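Local coordinates for putative uncharacterized protein lp_3323 (Lactobacillus plantarum, PDB 3DC7) that is of unknown function but belongs to the GDSL-like lipase/acylhydrolase family of the SGNH clan and so probably hydrolyses ester bonds, at residues A[64-76]-A[109-122]. Numbering follows the deposited sequence.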
ATOM      1  N   THR A  64      22.379   2.402  13.851  1.00 22.68           N
ATOM      2  CA  THR A  64      21.243   3.264  13.556  1.00 22.80           C
ATOM      3  C   THR A  64      21.409   3.777  12.131  1.00 22.94           C
ATOM      4  O   THR A  64      22.482   3.650  11.552  1.00 23.29           O
ATOM      5  CB  THR A  64      21.239   4.474  14.502  1.00 23.40           C
ATOM      6  OG1 THR A  64      22.528   5.129  14.442  1.00 23.72           O
ATOM      7  CG2 THR A  64      20.918   4.033  15.946  1.00 21.12           C
ATOM      8  N   ILE A  65      20.353   4.339  11.559  1.00 23.25           N
ATOM      9  CA  ILE A  65      20.473   5.039  10.272  1.00 22.83           C
ATOM     10  C   ILE A  65      21.174   6.383  10.508  1.00 22.81           C
ATOM     11  O   ILE A  65      22.049   6.785   9.740  1.00 22.26           O
ATOM     12  CB  ILE A  65      19.101   5.235   9.602  1.00 22.70           C
ATOM     13  CG1 ILE A  65      18.566   3.886   9.100  1.00 23.50           C
ATOM     14  CG2 ILE A  65      19.212   6.223   8.451  1.00 22.53           C
ATOM     15  CD1 ILE A  65      17.152   3.927   8.601  1.00 24.69           C
ATOM     16  N   GLY A  66      20.788   7.053  11.593  1.00 22.74           N
ATOM     17  CA  GLY A  66      21.390   8.325  11.977  1.00 23.56           C
ATOM     18  C   GLY A  66      22.727   8.213  12.695  1.00 24.01           C
ATOM     19  O   GLY A  66      23.292   7.110  12.851  1.00 23.52           O
ATOM     20  N   SER A  67      23.200   9.364  13.171  1.00 24.31           N
ATOM     21  CA  SER A  67      24.543   9.515  13.726  1.00 24.80           C
ATOM     22  C   SER A  67      24.934   8.734  14.991  1.00 25.18           C
ATOM     23  O   SER A  67      26.128   8.646  15.299  1.00 25.39           O
ATOM     24  CB  SER A  67      24.806  10.994  13.979  1.00 24.95           C
ATOM     25  OG  SER A  67      23.987  11.460  15.032  1.00 26.60           O
ATOM     26  N   ARG A  68      23.961   8.172  15.709  1.00 24.94           N
ATOM     27  CA  ARG A  68      24.188   7.687  17.077  1.00 25.55           C
ATOM     28  C   ARG A  68      25.140   6.503  17.170  1.00 25.68           C
ATOM     29  O   ARG A  68      26.014   6.484  18.042  1.00 25.58           O
ATOM     30  CB  ARG A  68      22.866   7.332  17.768  1.00 25.91           C
ATOM     31  CG  ARG A  68      21.959   8.518  18.121  1.00 28.19           C
ATOM     32  CD  ARG A  68      22.300   9.215  19.436  1.00 31.48           C
ATOM     33  NE  ARG A  68      22.828   8.307  20.449  1.00 34.01           N
ATOM     34  CZ  ARG A  68      22.279   8.083  21.638  1.00 36.05           C
ATOM     35  NH1 ARG A  68      21.164   8.702  22.003  1.00 39.20           N
ATOM     36  NH2 ARG A  68      22.857   7.230  22.467  1.00 38.14           N
ATOM     37  N   TYR A  69      24.972   5.531  16.268  1.00 26.17           N
ATOM     38  CA  TYR A  69      25.748   4.280  16.265  1.00 26.29           C
ATOM     39  C   TYR A  69      26.019   3.765  14.844  1.00 26.25           C
ATOM     40  O   TYR A  69      25.096   3.305  14.178  1.00 25.55           O
ATOM     41  CB  TYR A  69      24.986   3.196  17.035  1.00 26.97           C
ATOM     42  CG  TYR A  69      24.806   3.473  18.503  1.00 28.11           C
ATOM     43  CD1 TYR A  69      23.623   4.012  18.996  1.00 29.15           C
ATOM     44  CD2 TYR A  69      25.833   3.199  19.405  1.00 30.62           C
ATOM     45  CE1 TYR A  69      23.456   4.267  20.369  1.00 30.13           C
ATOM     46  CE2 TYR A  69      25.680   3.449  20.763  1.00 31.47           C
ATOM     47  CZ  TYR A  69      24.495   3.977  21.238  1.00 31.07           C
ATOM     48  OH  TYR A  69      24.381   4.214  22.587  1.00 31.97           O
ATOM     49  N   ASP A  70      27.277   3.815  14.396  1.00 26.16           N
ATOM     50  CA  ASP A  70      27.671   3.267  13.089  1.00 26.85           C
ATOM     51  C   ASP A  70      26.712   3.639  11.967  1.00 26.97           C
ATOM     52  O   ASP A  70      26.189   2.748  11.281  1.00 27.42           O
ATOM     53  CB  ASP A  70      27.770   1.734  13.156  1.00 27.69           C
ATOM     54  CG  ASP A  70      28.956   1.262  13.967  1.00 30.26           C
ATOM     55  OD1 ASP A  70      28.746   0.615  15.027  1.00 32.32           O
ATOM     56  OD2 ASP A  70      30.100   1.542  13.543  1.00 32.52           O
ATOM     57  N   ALA A  71      26.481   4.941  11.788  1.00 26.44           N
ATOM     58  CA  ALA A  71      25.468   5.466  10.866  1.00 26.35           C
ATOM     59  C   ALA A  71      25.388   4.761   9.515  1.00 26.60           C
ATOM     60  O   ALA A  71      26.318   4.836   8.723  1.00 26.20           O
ATOM     61  CB  ALA A  71      25.698   6.955  10.642  1.00 25.85           C
HETATM   62  N   MSE A  72      24.274   4.113   9.239  1.00 26.98           N
HETATM   63  CA  MSE A  72      24.017   3.597   7.883  1.00 27.48           C
HETATM   64  C   MSE A  72      24.039   4.691   6.807  1.00 27.22           C
HETATM   65  O   MSE A  72      24.331   4.423   5.632  1.00 27.03           O
HETATM   66  CB  MSE A  72      22.695   2.847   7.827  1.00 27.51           C
HETATM   67  CG  MSE A  72      22.706   1.513   8.550  1.00 30.91           C
HETATM   68 SE   MSE A  72      20.961   0.600   8.401  1.00 39.12          SE
HETATM   69  CE  MSE A  72      20.793   0.053  10.276  1.00 34.85           C
ATOM     70  N   ALA A  73      23.746   5.913   7.209  1.00 27.35           N
ATOM     71  CA  ALA A  73      23.782   7.054   6.293  1.00 27.92           C
ATOM     72  C   ALA A  73      25.200   7.414   5.844  1.00 28.25           C
ATOM     73  O   ALA A  73      25.375   8.224   4.936  1.00 28.78           O
ATOM     74  CB  ALA A  73      23.072   8.254   6.896  1.00 28.14           C
ATOM     75  N   VAL A  74      26.209   6.805   6.471  1.00 28.54           N
ATOM     76  CA  VAL A  74      27.577   6.843   5.947  1.00 28.48           C
ATOM     77  C   VAL A  74      28.054   5.461   5.480  1.00 28.30           C
ATOM     78  O   VAL A  74      28.705   5.343   4.448  1.00 28.46           O
ATOM     79  CB  VAL A  74      28.609   7.518   6.926  1.00 28.70           C
ATOM     80  CG1 VAL A  74      28.569   6.919   8.298  1.00 27.89           C
ATOM     81  CG2 VAL A  74      30.026   7.419   6.362  1.00 28.87           C
ATOM     82  N   ARG A  75      27.697   4.412   6.214  1.00 27.92           N
ATOM     83  CA  ARG A  75      28.184   3.069   5.895  1.00 27.43           C
ATOM     84  C   ARG A  75      27.749   2.536   4.525  1.00 27.06           C
ATOM     85  O   ARG A  75      28.373   1.614   3.992  1.00 27.07           O
ATOM     86  CB  ARG A  75      27.781   2.075   6.980  1.00 27.34           C
ATOM     87  CG  ARG A  75      28.513   2.267   8.274  1.00 27.55           C
ATOM     88  CD  ARG A  75      28.396   1.032   9.163  1.00 28.22           C
ATOM     89  NE  ARG A  75      27.015   0.659   9.488  1.00 28.67           N
ATOM     90  CZ  ARG A  75      26.372  -0.365   8.945  1.00 29.08           C
ATOM     91  NH1 ARG A  75      26.977  -1.121   8.042  1.00 31.05           N
ATOM     92  NH2 ARG A  75      25.128  -0.645   9.311  1.00 30.39           N
ATOM     93  N   TYR A  76      26.686   3.107   3.965  1.00 26.41           N
ATOM     94  CA  TYR A  76      26.202   2.712   2.642  1.00 26.24           C
ATOM     95  C   TYR A  76      27.281   2.817   1.560  1.00 26.65           C
ATOM     96  O   TYR A  76      27.175   2.167   0.515  1.00 26.78           O
ATOM     97  CB  TYR A  76      24.996   3.577   2.229  1.00 26.03           C
ATOM     98  CG  TYR A  76      25.367   4.930   1.640  1.00 24.20           C
ATOM     99  CD1 TYR A  76      25.445   6.058   2.444  1.00 22.99           C
ATOM    100  CD2 TYR A  76      25.649   5.066   0.283  1.00 22.21           C
ATOM    101  CE1 TYR A  76      25.771   7.308   1.910  1.00 24.07           C
ATOM    102  CE2 TYR A  76      25.996   6.298  -0.266  1.00 25.28           C
ATOM    103  CZ  TYR A  76      26.053   7.420   0.554  1.00 26.32           C
ATOM    104  OH  TYR A  76      26.404   8.644   0.015  1.00 27.42           O
HETATM  105  N   MSE A 109      22.449  14.214   9.336  1.00 37.05           N
HETATM  106  CA  MSE A 109      22.442  12.926   9.995  1.00 36.34           C
HETATM  107  C   MSE A 109      22.171  12.970  11.490  1.00 34.68           C
HETATM  108  O   MSE A 109      22.067  11.930  12.139  1.00 34.59           O
HETATM  109  CB  MSE A 109      23.807  12.315   9.789  1.00 36.93           C
HETATM  110  CG  MSE A 109      23.792  10.852   9.589  1.00 40.36           C
HETATM  111 SE   MSE A 109      25.557  10.397   8.979  1.00 48.78          SE
HETATM  112  CE  MSE A 109      25.598  11.376   7.287  1.00 44.22           C
ATOM    113  N   THR A 110      22.098  14.181  12.026  1.00 32.86           N
ATOM    114  CA  THR A 110      21.763  14.435  13.421  1.00 31.65           C
ATOM    115  C   THR A 110      20.366  13.909  13.789  1.00 30.01           C
ATOM    116  O   THR A 110      20.120  13.526  14.935  1.00 28.98           O
ATOM    117  CB  THR A 110      21.961  15.955  13.734  1.00 31.72           C
ATOM    118  OG1 THR A 110      23.073  16.110  14.624  1.00 33.84           O
ATOM    119  CG2 THR A 110      20.730  16.613  14.344  1.00 33.00           C
ATOM    120  N   THR A 111      19.466  13.879  12.804  1.00 28.02           N
ATOM    121  CA  THR A 111      18.106  13.407  13.035  1.00 26.72           C
ATOM    122  C   THR A 111      17.790  12.240  12.119  1.00 25.77           C
ATOM    123  O   THR A 111      18.470  12.029  11.111  1.00 26.17           O
ATOM    124  CB  THR A 111      17.047  14.528  12.847  1.00 26.51           C
ATOM    125  OG1 THR A 111      17.078  15.019  11.504  1.00 24.76           O
ATOM    126  CG2 THR A 111      17.276  15.688  13.831  1.00 27.14           C
ATOM    127  N   PHE A 112      16.759  11.488  12.471  1.00 24.41           N
ATOM    128  CA  PHE A 112      16.345  10.325  11.680  1.00 23.76           C
ATOM    129  C   PHE A 112      15.921  10.734  10.270  1.00 22.96           C
ATOM    130  O   PHE A 112      16.282  10.082   9.304  1.00 22.79           O
ATOM    131  CB  PHE A 112      15.205   9.592  12.381  1.00 23.16           C
ATOM    132  CG  PHE A 112      14.872   8.260  11.772  1.00 23.18           C
ATOM    133  CD1 PHE A 112      15.829   7.252  11.697  1.00 21.31           C
ATOM    134  CD2 PHE A 112      13.596   8.005  11.295  1.00 21.54           C
ATOM    135  CE1 PHE A 112      15.514   6.015  11.147  1.00 21.29           C
ATOM    136  CE2 PHE A 112      13.278   6.762  10.745  1.00 20.81           C
ATOM    137  CZ  PHE A 112      14.243   5.773  10.668  1.00 18.00           C
ATOM    138  N   TYR A 113      15.164  11.820  10.169  1.00 22.83           N
ATOM    139  CA  TYR A 113      14.707  12.343   8.878  1.00 22.92           C
ATOM    140  C   TYR A 113      15.852  12.820   8.000  1.00 23.21           C
ATOM    141  O   TYR A 113      15.896  12.521   6.801  1.00 23.02           O
ATOM    142  CB  TYR A 113      13.739  13.495   9.086  1.00 23.04           C
ATOM    143  CG  TYR A 113      12.290  13.110   9.226  1.00 22.24           C
ATOM    144  CD1 TYR A 113      11.513  12.781   8.097  1.00 22.61           C
ATOM    145  CD2 TYR A 113      11.666  13.130  10.471  1.00 23.87           C
ATOM    146  CE1 TYR A 113      10.152  12.462   8.223  1.00 22.07           C
ATOM    147  CE2 TYR A 113      10.315  12.804  10.610  1.00 21.82           C
ATOM    148  CZ  TYR A 113       9.571  12.475   9.487  1.00 23.62           C
ATOM    149  OH  TYR A 113       8.245  12.166   9.639  1.00 23.78           O
ATOM    150  N   GLY A 114      16.777  13.567   8.603  1.00 23.49           N
ATOM    151  CA  GLY A 114      17.968  14.027   7.907  1.00 23.02           C
ATOM    152  C   GLY A 114      18.839  12.881   7.445  1.00 23.00           C
ATOM    153  O   GLY A 114      19.373  12.912   6.339  1.00 22.91           O
ATOM    154  N   ALA A 115      18.970  11.850   8.273  1.00 23.71           N
ATOM    155  CA  ALA A 115      19.822  10.719   7.915  1.00 24.24           C
ATOM    156  C   ALA A 115      19.238   9.857   6.780  1.00 25.24           C
ATOM    157  O   ALA A 115      19.983   9.438   5.893  1.00 25.15           O
ATOM    158  CB  ALA A 115      20.164   9.897   9.118  1.00 23.71           C
ATOM    159  N   LEU A 116      17.923   9.620   6.790  1.00 26.15           N
ATOM    160  CA  LEU A 116      17.226   9.031   5.633  1.00 27.45           C
ATOM    161  C   LEU A 116      17.475   9.795   4.327  1.00 28.67           C
ATOM    162  O   LEU A 116      17.778   9.180   3.303  1.00 28.49           O
ATOM    163  CB  LEU A 116      15.716   8.917   5.885  1.00 27.43           C
ATOM    164  CG  LEU A 116      15.279   7.861   6.909  1.00 28.07           C
ATOM    165  CD1 LEU A 116      13.835   8.088   7.353  1.00 29.30           C
ATOM    166  CD2 LEU A 116      15.469   6.455   6.342  1.00 28.79           C
HETATM  167  N   MSE A 117      17.368  11.126   4.362  1.00 30.11           N
HETATM  168  CA  MSE A 117      17.593  11.939   3.160  1.00 32.25           C
HETATM  169  C   MSE A 117      18.981  11.722   2.541  1.00 31.82           C
HETATM  170  O   MSE A 117      19.120  11.544   1.327  1.00 31.21           O
HETATM  171  CB  MSE A 117      17.385  13.428   3.443  1.00 33.42           C
HETATM  172  CG  MSE A 117      17.711  14.293   2.236  1.00 40.00           C
HETATM  173 SE   MSE A 117      17.359  16.180   2.516  1.00 60.20          SE
HETATM  174  CE  MSE A 117      15.385  16.153   2.666  1.00 54.27           C
HETATM  175  N   MSE A 118      20.007  11.739   3.383  1.00 31.76           N
HETATM  176  CA  MSE A 118      21.344  11.529   2.887  1.00 32.45           C
HETATM  177  C   MSE A 118      21.569  10.101   2.424  1.00 30.58           C
HETATM  178  O   MSE A 118      22.208   9.890   1.394  1.00 30.21           O
HETATM  179  CB  MSE A 118      22.370  11.951   3.913  1.00 33.80           C
HETATM  180  CG  MSE A 118      22.476  13.455   3.994  1.00 41.99           C
HETATM  181 SE   MSE A 118      23.416  13.889   5.610  1.00 61.36          SE
HETATM  182  CE  MSE A 118      25.234  13.756   4.866  1.00 56.21           C
ATOM    183  N   LEU A 119      21.035   9.133   3.164  1.00 28.51           N
ATOM    184  CA  LEU A 119      21.112   7.734   2.746  1.00 27.08           C
ATOM    185  C   LEU A 119      20.478   7.556   1.364  1.00 26.01           C
ATOM    186  O   LEU A 119      21.128   7.085   0.448  1.00 25.32           O
ATOM    187  CB  LEU A 119      20.421   6.815   3.752  1.00 26.39           C
ATOM    188  CG  LEU A 119      20.877   5.357   3.981  1.00 27.36           C
ATOM    189  CD1 LEU A 119      19.696   4.505   4.416  1.00 26.30           C
ATOM    190  CD2 LEU A 119      21.554   4.704   2.807  1.00 25.64           C
ATOM    191  N   LEU A 120      19.217   7.957   1.236  1.00 25.54           N
ATOM    192  CA  LEU A 120      18.467   7.856  -0.015  1.00 25.55           C
ATOM    193  C   LEU A 120      19.088   8.615  -1.193  1.00 25.84           C
ATOM    194  O   LEU A 120      19.053   8.120  -2.316  1.00 26.16           O
ATOM    195  CB  LEU A 120      17.018   8.319   0.195  1.00 25.28           C
ATOM    196  CG  LEU A 120      16.190   7.372   1.063  1.00 25.04           C
ATOM    197  CD1 LEU A 120      14.919   8.048   1.562  1.00 25.38           C
ATOM    198  CD2 LEU A 120      15.896   6.083   0.308  1.00 24.18           C
ATOM    199  N   THR A 121      19.629   9.808  -0.946  1.00 25.38           N
ATOM    200  CA  THR A 121      20.332  10.564  -1.989  1.00 26.40           C
ATOM    201  C   THR A 121      21.616   9.836  -2.411  1.00 26.15           C
ATOM    202  O   THR A 121      21.877   9.661  -3.592  1.00 26.51           O
ATOM    203  CB  THR A 121      20.663  11.997  -1.529  1.00 26.48           C
ATOM    204  OG1 THR A 121      19.450  12.641  -1.122  1.00 26.55           O
ATOM    205  CG2 THR A 121      21.314  12.803  -2.664  1.00 27.08           C
ATOM    206  N   GLY A 122      22.391   9.377  -1.434  1.00 26.19           N
ATOM    207  CA  GLY A 122      23.577   8.574  -1.704  1.00 25.67           C
ATOM    208  C   GLY A 122      23.312   7.386  -2.607  1.00 25.32           C
ATOM    209  O   GLY A 122      24.044   7.156  -3.581  1.00 25.24           O
TER
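Ala73 and Gly66 lie against Ala115 on helix 112-126, small residues on both sides letting the backbones come close. Ala115 CB presses on Gly66 CA at 3.5 Å, tighter than usual van der Waals contact, while Ala73 CB sits 3.5 Å from Ala115 O. To one side, Ile65 spreads both branches over one patch of the helix: CG2, anti to the backbone N, lies against Ala115 CB, and CD1 reaches Phe112 CE1 at 3.7 Å and Leu116 CD2 at 3.8 Å. Met109, a selenomethionine, lays CG and SE along Ala73 CB, with SE also 3.8 Å from Ala71 CB; the bend at chi3 (-63°) turns CE back toward Ala73. Further along, Leu119 CD2 packs on Tyr76 CB, and the phenol end reaches the Gly122 backbone, Tyr76 OH standing 3.3 Å from Gly122 CA, an approach the missing side chain allows. Cutting Tyr76 back to an alanine would keep CB against Leu119 but would probably open a gap beside Gly122, where the ring and hydroxyl now lie. One hydrogen bond spans the segments, Ser67 N to Met109 O (3.0 Å, 147° at the hydrogen), its donor tilted 25° from the carbonyl plane. Behind this shell, Thr64 OG1 fixes the turn by giving a bond to Gly66 O and accepting one from Tyr69 N, and Asp94 takes the backbone N-H groups of Ile65 and Gly66. Thr111 N-caps the facing helix through Gly114 N, and its OG1 also bonds Asp106. The loop and short helix 72-75 lie along the first three turns of helix 112-126, whose Phe112 meets Ile166 of helix 159-173 and whose Leu116 and Leu119 touch Phe134 of strand 132-136, helix-on-parallel-sheet packing as in the alpha/beta fold of SGNH hydrolases.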